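Local coordinates for protein SAM-dependent methyltransferase (Anabaena variabilis ATCC 29413, PDB 3GGD) that binds S-adenosyl-L-homocysteine in a Rossmann-like fold and probably transfers methyl groups from S-adenosyl-L-methionine, at residues D17-E20 with Q21-K25; L206-P209 with D210-I213. All blocks are in the same frame, centred on the assembly; numbering follows the deposited sequence.

In the fold
The two contacts lie on opposite sides of the chain's centre, with their own centres about 31 Å apart and nearest atoms about 15 Å apart. Contact 1 comes first, within helix 15-29, before the first strand of the seven-stranded mixed sheet. Contact 2 comes near the end, where helix 201-207 turns into strand 211-217, an outermost strand of that sheet. The strand order of the sheet, 3-2-1-4-5-7-6, is that of class I S-adenosylmethionine-dependent methyltransferases. Contact 1 brings two tryptophans onto the bound S-adenosyl-L-homocysteine. Contact 2 is remote from that ligand: the F208 side chain is about 13 Å from it. Contact 2 belongs to the sheet margin and a cobalt site.

Contact 1 of 2, residues D17-E20 with Q21-K25; sequences DAWE and QYWNK. With SAH (S-adenosyl-L-homocysteine), chain E.
W19 and W23 both carry CG anti to the carbonyl carbon (chi1 -81° and -82°), and this sends the two indoles from neighbouring turns of helix 15-29 toward the same bound S-adenosyl-L-homocysteine. Y22 is set differently, with CG anti to the backbone N, and its ring receives the edge of W19. This is an offset edge-to-face pair, planes at 80°, with W19 CZ3 4.2 Å from Y22 CD2. W19 and W23 meet obliquely, and W19 CE3 lies 3.8 Å from W23 NE1. The three rings form an aromatic cluster.

The nucleoside part of the ligand lies over one face of W19. Its adenine carbon C8 is 3.4 Å from W19 CD1, and its ribose carbon C2' sits toward the rim of the indole. W23 works by its edge. W23 NE1 donates to ribose O3' at 3.0 Å and makes a second, weak bond to O2' at 3.2 Å. D85 also bonds to the ligand. Along the backbone, W23 N bonds to W19 O at 2.9 Å, the i to i+4 bond of a regular helix, in which the two tryptophans are about one turn apart.

On another side of the helix, E20 OE2 comes 3.7 Å from N24 CB. The polar ends of both residues bond to S89, and E20 OE1 bonds to S87, which ties this side to the start of helix 88-97.

One indole thus gives the nucleoside an apolar face, while the other offers its N-H to the ribose hydroxyls, consistent with recognition of the ribose of the ligand, and probably of the methyl donor as well.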
loop_
_atom_site.group_PDB
_atom_site.type_symbol
_atom_site.label_atom_id
_atom_site.label_comp_id
_atom_site.label_asym_id
_atom_site.label_seq_id
_atom_site.Cartn_x
_atom_site.Cartn_y
_atom_site.Cartn_z
ATOM N N ASP A 17 -15.823 -2.349 -1.544
ATOM C CA ASP A 17 -16.779 -1.324 -1.942
ATOM C C ASP A 17 -16.322 0.102 -1.636
ATOM O O ASP A 17 -16.461 1.020 -2.464
ATOM C CB ASP A 17 -18.117 -1.565 -1.246
ATOM C CG ASP A 17 -18.877 -2.781 -1.793
ATOM O OD1 ASP A 17 -18.458 -3.388 -2.810
ATOM O OD2 ASP A 17 -19.920 -3.110 -1.192
ATOM N N ALA A 18 -15.770 0.295 -0.442
ATOM C CA ALA A 18 -15.356 1.639 -0.011
ATOM C C ALA A 18 -14.255 2.182 -0.928
ATOM O O ALA A 18 -14.316 3.338 -1.405
ATOM C CB ALA A 18 -14.906 1.603 1.447
ATOM N N TRP A 19 -13.264 1.335 -1.199
ATOM C CA TRP A 19 -12.148 1.714 -2.051
ATOM C C TRP A 19 -12.542 1.956 -3.504
ATOM O O TRP A 19 -12.025 2.876 -4.134
ATOM C CB TRP A 19 -11.000 0.698 -1.955
ATOM C CG TRP A 19 -10.156 0.929 -0.742
ATOM C CD1 TRP A 19 -10.227 0.262 0.461
ATOM C CD2 TRP A 19 -9.183 1.961 -0.572
ATOM N NE1 TRP A 19 -9.328 0.817 1.353
ATOM C CE2 TRP A 19 -8.662 1.841 0.737
ATOM C CE3 TRP A 19 -8.693 2.968 -1.403
ATOM C CZ2 TRP A 19 -7.657 2.665 1.223
ATOM C CZ3 TRP A 19 -7.698 3.797 -0.925
ATOM C CH2 TRP A 19 -7.195 3.651 0.382
ATOM N N GLU A 20 -13.432 1.122 -4.041
ATOM C CA GLU A 20 -13.933 1.376 -5.380
ATOM C C GLU A 20 -14.740 2.681 -5.407
ATOM O O GLU A 20 -14.639 3.448 -6.377
ATOM C CB GLU A 20 -14.732 0.191 -5.917
ATOM C CG GLU A 20 -15.504 0.462 -7.245
ATOM C CD GLU A 20 -14.603 0.940 -8.398
ATOM O OE1 GLU A 20 -13.384 0.629 -8.409
ATOM O OE2 GLU A 20 -15.142 1.578 -9.326
ATOM N N GLN A 21 -15.498 2.972 -4.351
ATOM C CA GLN A 21 -16.240 4.247 -4.321
ATOM C C GLN A 21 -15.256 5.436 -4.345
ATOM O O GLN A 21 -15.416 6.396 -5.129
ATOM C CB GLN A 21 -17.173 4.316 -3.123
ATOM C CG GLN A 21 -18.197 5.469 -3.267
ATOM C CD GLN A 21 -19.020 5.745 -1.985
ATOM O OE1 GLN A 21 -18.457 5.874 -0.863
ATOM N NE2 GLN A 21 -20.333 5.841 -2.149
ATOM N N TYR A 22 -14.179 5.321 -3.559
ATOM C CA TYR A 22 -13.166 6.361 -3.542
ATOM C C TYR A 22 -12.501 6.557 -4.909
ATOM O O TYR A 22 -12.383 7.680 -5.400
ATOM C CB TYR A 22 -12.070 6.036 -2.533
ATOM C CG TYR A 22 -10.870 6.943 -2.672
ATOM C CD1 TYR A 22 -10.892 8.264 -2.159
ATOM C CD2 TYR A 22 -9.732 6.514 -3.338
ATOM C CE1 TYR A 22 -9.813 9.106 -2.281
ATOM C CE2 TYR A 22 -8.624 7.370 -3.471
ATOM C CZ TYR A 22 -8.668 8.652 -2.944
ATOM O OH TYR A 22 -7.585 9.477 -3.079
ATOM N N TRP A 23 -12.067 5.449 -5.505
ATOM C CA TRP A 23 -11.347 5.511 -6.771
ATOM C C TRP A 23 -12.251 5.925 -7.892
ATOM O O TRP A 23 -11.845 6.686 -8.764
ATOM C CB TRP A 23 -10.654 4.194 -7.080
ATOM C CG TRP A 23 -9.337 4.014 -6.389
ATOM C CD1 TRP A 23 -9.001 3.026 -5.492
ATOM C CD2 TRP A 23 -8.150 4.813 -6.558
ATOM N NE1 TRP A 23 -7.699 3.159 -5.116
ATOM C CE2 TRP A 23 -7.154 4.253 -5.743
ATOM C CE3 TRP A 23 -7.841 5.942 -7.330
ATOM C CZ2 TRP A 23 -5.860 4.759 -5.694
ATOM C CZ3 TRP A 23 -6.550 6.478 -7.258
ATOM C CH2 TRP A 23 -5.576 5.885 -6.456
ATOM N N ASN A 24 -13.498 5.486 -7.868
ATOM C CA ASN A 24 -14.408 5.946 -8.913
ATOM C C ASN A 24 -14.670 7.474 -8.811
ATOM O O ASN A 24 -14.756 8.184 -9.826
ATOM C CB ASN A 24 -15.720 5.200 -8.902
ATOM C CG ASN A 24 -16.511 5.422 -10.198
ATOM O OD1 ASN A 24 -17.527 6.088 -10.189
ATOM N ND2 ASN A 24 -16.004 4.919 -11.313
ATOM N N LYS A 25 -14.799 7.971 -7.588
ATOM C CA LYS A 25 -14.952 9.404 -7.385
ATOM C C LYS A 25 -13.714 10.134 -7.891
ATOM O O LYS A 25 -13.818 11.181 -8.546
ATOM C CB LYS A 25 -15.181 9.733 -5.913
ATOM C CG LYS A 25 -15.150 11.220 -5.665
ATOM C CD LYS A 25 -14.960 11.591 -4.268
ATOM C CE LYS A 25 -13.598 11.303 -3.732
ATOM N NZ LYS A 25 -13.856 11.293 -2.240
HETATM N N SAH E . 0.343 1.392 -3.327
HETATM C CA SAH E . -0.371 2.540 -3.944
HETATM C CB SAH E . -1.763 2.806 -3.333
HETATM C CG SAH E . -1.887 3.045 -1.818
HETATM S SD SAH E . -3.569 3.434 -1.299
HETATM C C SAH E . 0.457 3.815 -3.881
HETATM O O SAH E . 0.220 4.761 -4.674
HETATM O OXT SAH E . 1.345 3.941 -3.038
HETATM C "C5'" SAH E . -4.138 1.837 -0.789
HETATM C "C4'" SAH E . -4.549 0.934 -1.989
HETATM O "O4'" SAH E . -4.972 -0.362 -1.501
HETATM C "C3'" SAH E . -5.726 1.425 -2.852
HETATM O "O3'" SAH E . -5.409 1.468 -4.232
HETATM C "C2'" SAH E . -6.822 0.391 -2.624
HETATM O "O2'" SAH E . -7.796 0.257 -3.680
HETATM C "C1'" SAH E . -6.018 -0.860 -2.323
HETATM N N9 SAH E . -6.781 -1.903 -1.625
HETATM C C8 SAH E . -7.635 -1.681 -0.589
HETATM N N7 SAH E . -8.147 -2.846 -0.159
HETATM C C5 SAH E . -7.612 -3.825 -0.950
HETATM C C6 SAH E . -7.793 -5.269 -1.051
HETATM N N6 SAH E . -8.669 -5.823 -0.181
HETATM N N1 SAH E . -7.134 -5.967 -1.988
HETATM C C2 SAH E . -6.289 -5.328 -2.859
HETATM N N3 SAH E . -6.110 -4.008 -2.814
HETATM C C4 SAH E . -6.745 -3.221 -1.925
#

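Contact 2 of 2, residues L206-P209 with D210-I213; sequences LYFP and DFEI. With CO (cobalt (II) ion), chain C; EDO (1,2-ethanediol), chain O.
F208 touches F211 from CB outward. F208 CB lies 3.7 Å from F211 CD1 and also near F211 CB. Two bonds further out, past CG, F208 CD1 sits over a face of F211, 4.0 Å from F211 CE1. The rings meet edge-to-face, F208 giving the edge, with planes at 73°. The F208 side chain also touches L149 of helix 142-153, I242 and F134.

The backbone between the two phenylalanines is a type I beta turn, F208 to F211, joining helix 201-207 to edge strand 211-217. F211 N donates to F208 O at 3.0 Å, closing the turn. Water 1 donates to F208 O and to F211 O, at 2.8 Å each, and so bridges the two ends of the turn.

D210 is the third residue of the turn. Its CG lies between the backbone N and the carbonyl carbon (chi1 48°), which brings OD1 back toward the start of the turn, 3.6 Å from F208 C. D210 OD1 also forms a salt bridge with R150. D210 OD2 binds the cobalt ion at 2.0 Å, and H244 of the adjoining strand 237-244 binds the same ion. The ring of H244 also meets F211 edge-to-face.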
loop_
_atom_site.group_PDB
_atom_site.type_symbol
_atom_site.label_atom_id
_atom_site.label_comp_id
_atom_site.label_asym_id
_atom_site.label_seq_id
_atom_site.Cartn_x
_atom_site.Cartn_y
_atom_site.Cartn_z
ATOM N N LEU A 206 2.870 -11.124 14.288
ATOM C CA LEU A 206 1.505 -11.577 14.493
ATOM C C LEU A 206 0.987 -12.252 13.228
ATOM O O LEU A 206 0.457 -13.356 13.308
ATOM C CB LEU A 206 0.588 -10.401 14.887
ATOM C CG LEU A 206 -0.904 -10.651 15.110
ATOM C CD1 LEU A 206 -1.181 -11.699 16.216
ATOM C CD2 LEU A 206 -1.644 -9.330 15.459
ATOM N N TYR A 207 1.120 -11.590 12.076
ATOM C CA TYR A 207 0.562 -12.115 10.833
ATOM C C TYR A 207 1.495 -13.010 10.045
ATOM O O TYR A 207 1.014 -13.829 9.224
ATOM C CB TYR A 207 0.024 -10.983 9.915
ATOM C CG TYR A 207 -1.033 -10.168 10.621
ATOM C CD1 TYR A 207 -2.223 -10.749 11.021
ATOM C CD2 TYR A 207 -0.792 -8.833 10.978
ATOM C CE1 TYR A 207 -3.176 -10.024 11.740
ATOM C CE2 TYR A 207 -1.738 -8.086 11.700
ATOM C CZ TYR A 207 -2.918 -8.683 12.074
ATOM O OH TYR A 207 -3.837 -7.949 12.780
ATOM N N PHE A 208 2.799 -12.879 10.297
ATOM C CA PHE A 208 3.815 -13.621 9.569
ATOM C C PHE A 208 4.823 -14.277 10.477
ATOM O O PHE A 208 6.018 -14.086 10.336
ATOM C CB PHE A 208 4.555 -12.701 8.598
ATOM C CG PHE A 208 3.647 -11.980 7.617
ATOM C CD1 PHE A 208 3.099 -12.648 6.529
ATOM C CD2 PHE A 208 3.365 -10.622 7.774
ATOM C CE1 PHE A 208 2.246 -11.977 5.632
ATOM C CE2 PHE A 208 2.527 -9.953 6.884
ATOM C CZ PHE A 208 1.966 -10.629 5.806
ATOM N N PRO A 209 4.354 -15.091 11.401
ATOM C CA PRO A 209 5.298 -15.710 12.324
ATOM C C PRO A 209 6.282 -16.677 11.615
ATOM O O PRO A 209 7.334 -16.991 12.162
ATOM C CB PRO A 209 4.391 -16.454 13.318
ATOM C CG PRO A 209 3.171 -16.718 12.537
ATOM C CD PRO A 209 2.978 -15.528 11.627
ATOM N N ASP A 210 5.904 -17.158 10.430
ATOM C CA ASP A 210 6.721 -18.055 9.630
ATOM C C ASP A 210 7.694 -17.291 8.719
ATOM O O ASP A 210 8.336 -17.887 7.874
ATOM C CB ASP A 210 5.845 -19.016 8.800
ATOM C CG ASP A 210 4.703 -18.333 8.029
ATOM O OD1 ASP A 210 4.293 -17.189 8.358
ATOM O OD2 ASP A 210 4.120 -19.020 7.146
ATOM N N PHE A 211 7.811 -15.980 8.895
ATOM C CA PHE A 211 8.732 -15.195 8.066
ATOM C C PHE A 211 9.928 -14.630 8.844
ATOM O O PHE A 211 9.836 -14.327 10.019
ATOM C CB PHE A 211 7.988 -14.045 7.362
ATOM C CG PHE A 211 7.158 -14.497 6.190
ATOM C CD1 PHE A 211 6.039 -15.313 6.391
ATOM C CD2 PHE A 211 7.522 -14.164 4.881
ATOM C CE1 PHE A 211 5.278 -15.771 5.313
ATOM C CE2 PHE A 211 6.768 -14.634 3.797
ATOM C CZ PHE A 211 5.647 -15.416 4.007
ATOM N N GLU A 212 11.046 -14.512 8.141
ATOM C CA GLU A 212 12.261 -13.862 8.612
ATOM C C GLU A 212 12.174 -12.401 8.179
ATOM O O GLU A 212 11.687 -12.126 7.087
ATOM C CB GLU A 212 13.469 -14.516 7.923
ATOM C CG GLU A 212 14.816 -14.136 8.489
ATOM C CD GLU A 212 15.989 -14.712 7.702
ATOM O OE1 GLU A 212 15.774 -15.517 6.764
ATOM O OE2 GLU A 212 17.130 -14.333 8.014
ATOM N N ILE A 213 12.620 -11.471 9.023
ATOM C CA ILE A 213 12.741 -10.078 8.639
ATOM C C ILE A 213 14.187 -9.915 8.160
ATOM O O ILE A 213 15.104 -10.094 8.925
ATOM C CB ILE A 213 12.466 -9.124 9.816
ATOM C CG1 ILE A 213 11.039 -9.346 10.343
ATOM C CG2 ILE A 213 12.810 -7.620 9.411
ATOM C CD1 ILE A 213 10.679 -8.588 11.628
HETATM CO CO CO C . 4.779 -20.744 6.329
HETATM C C1 EDO O . 12.633 -11.866 12.111
HETATM O O1 EDO O . 13.641 -12.691 11.575
HETATM C C2 EDO O . 12.452 -12.104 13.596
HETATM O O2 EDO O . 11.220 -11.490 13.946
HETATM O O HOH W 1 8.118 -12.599 11.367
#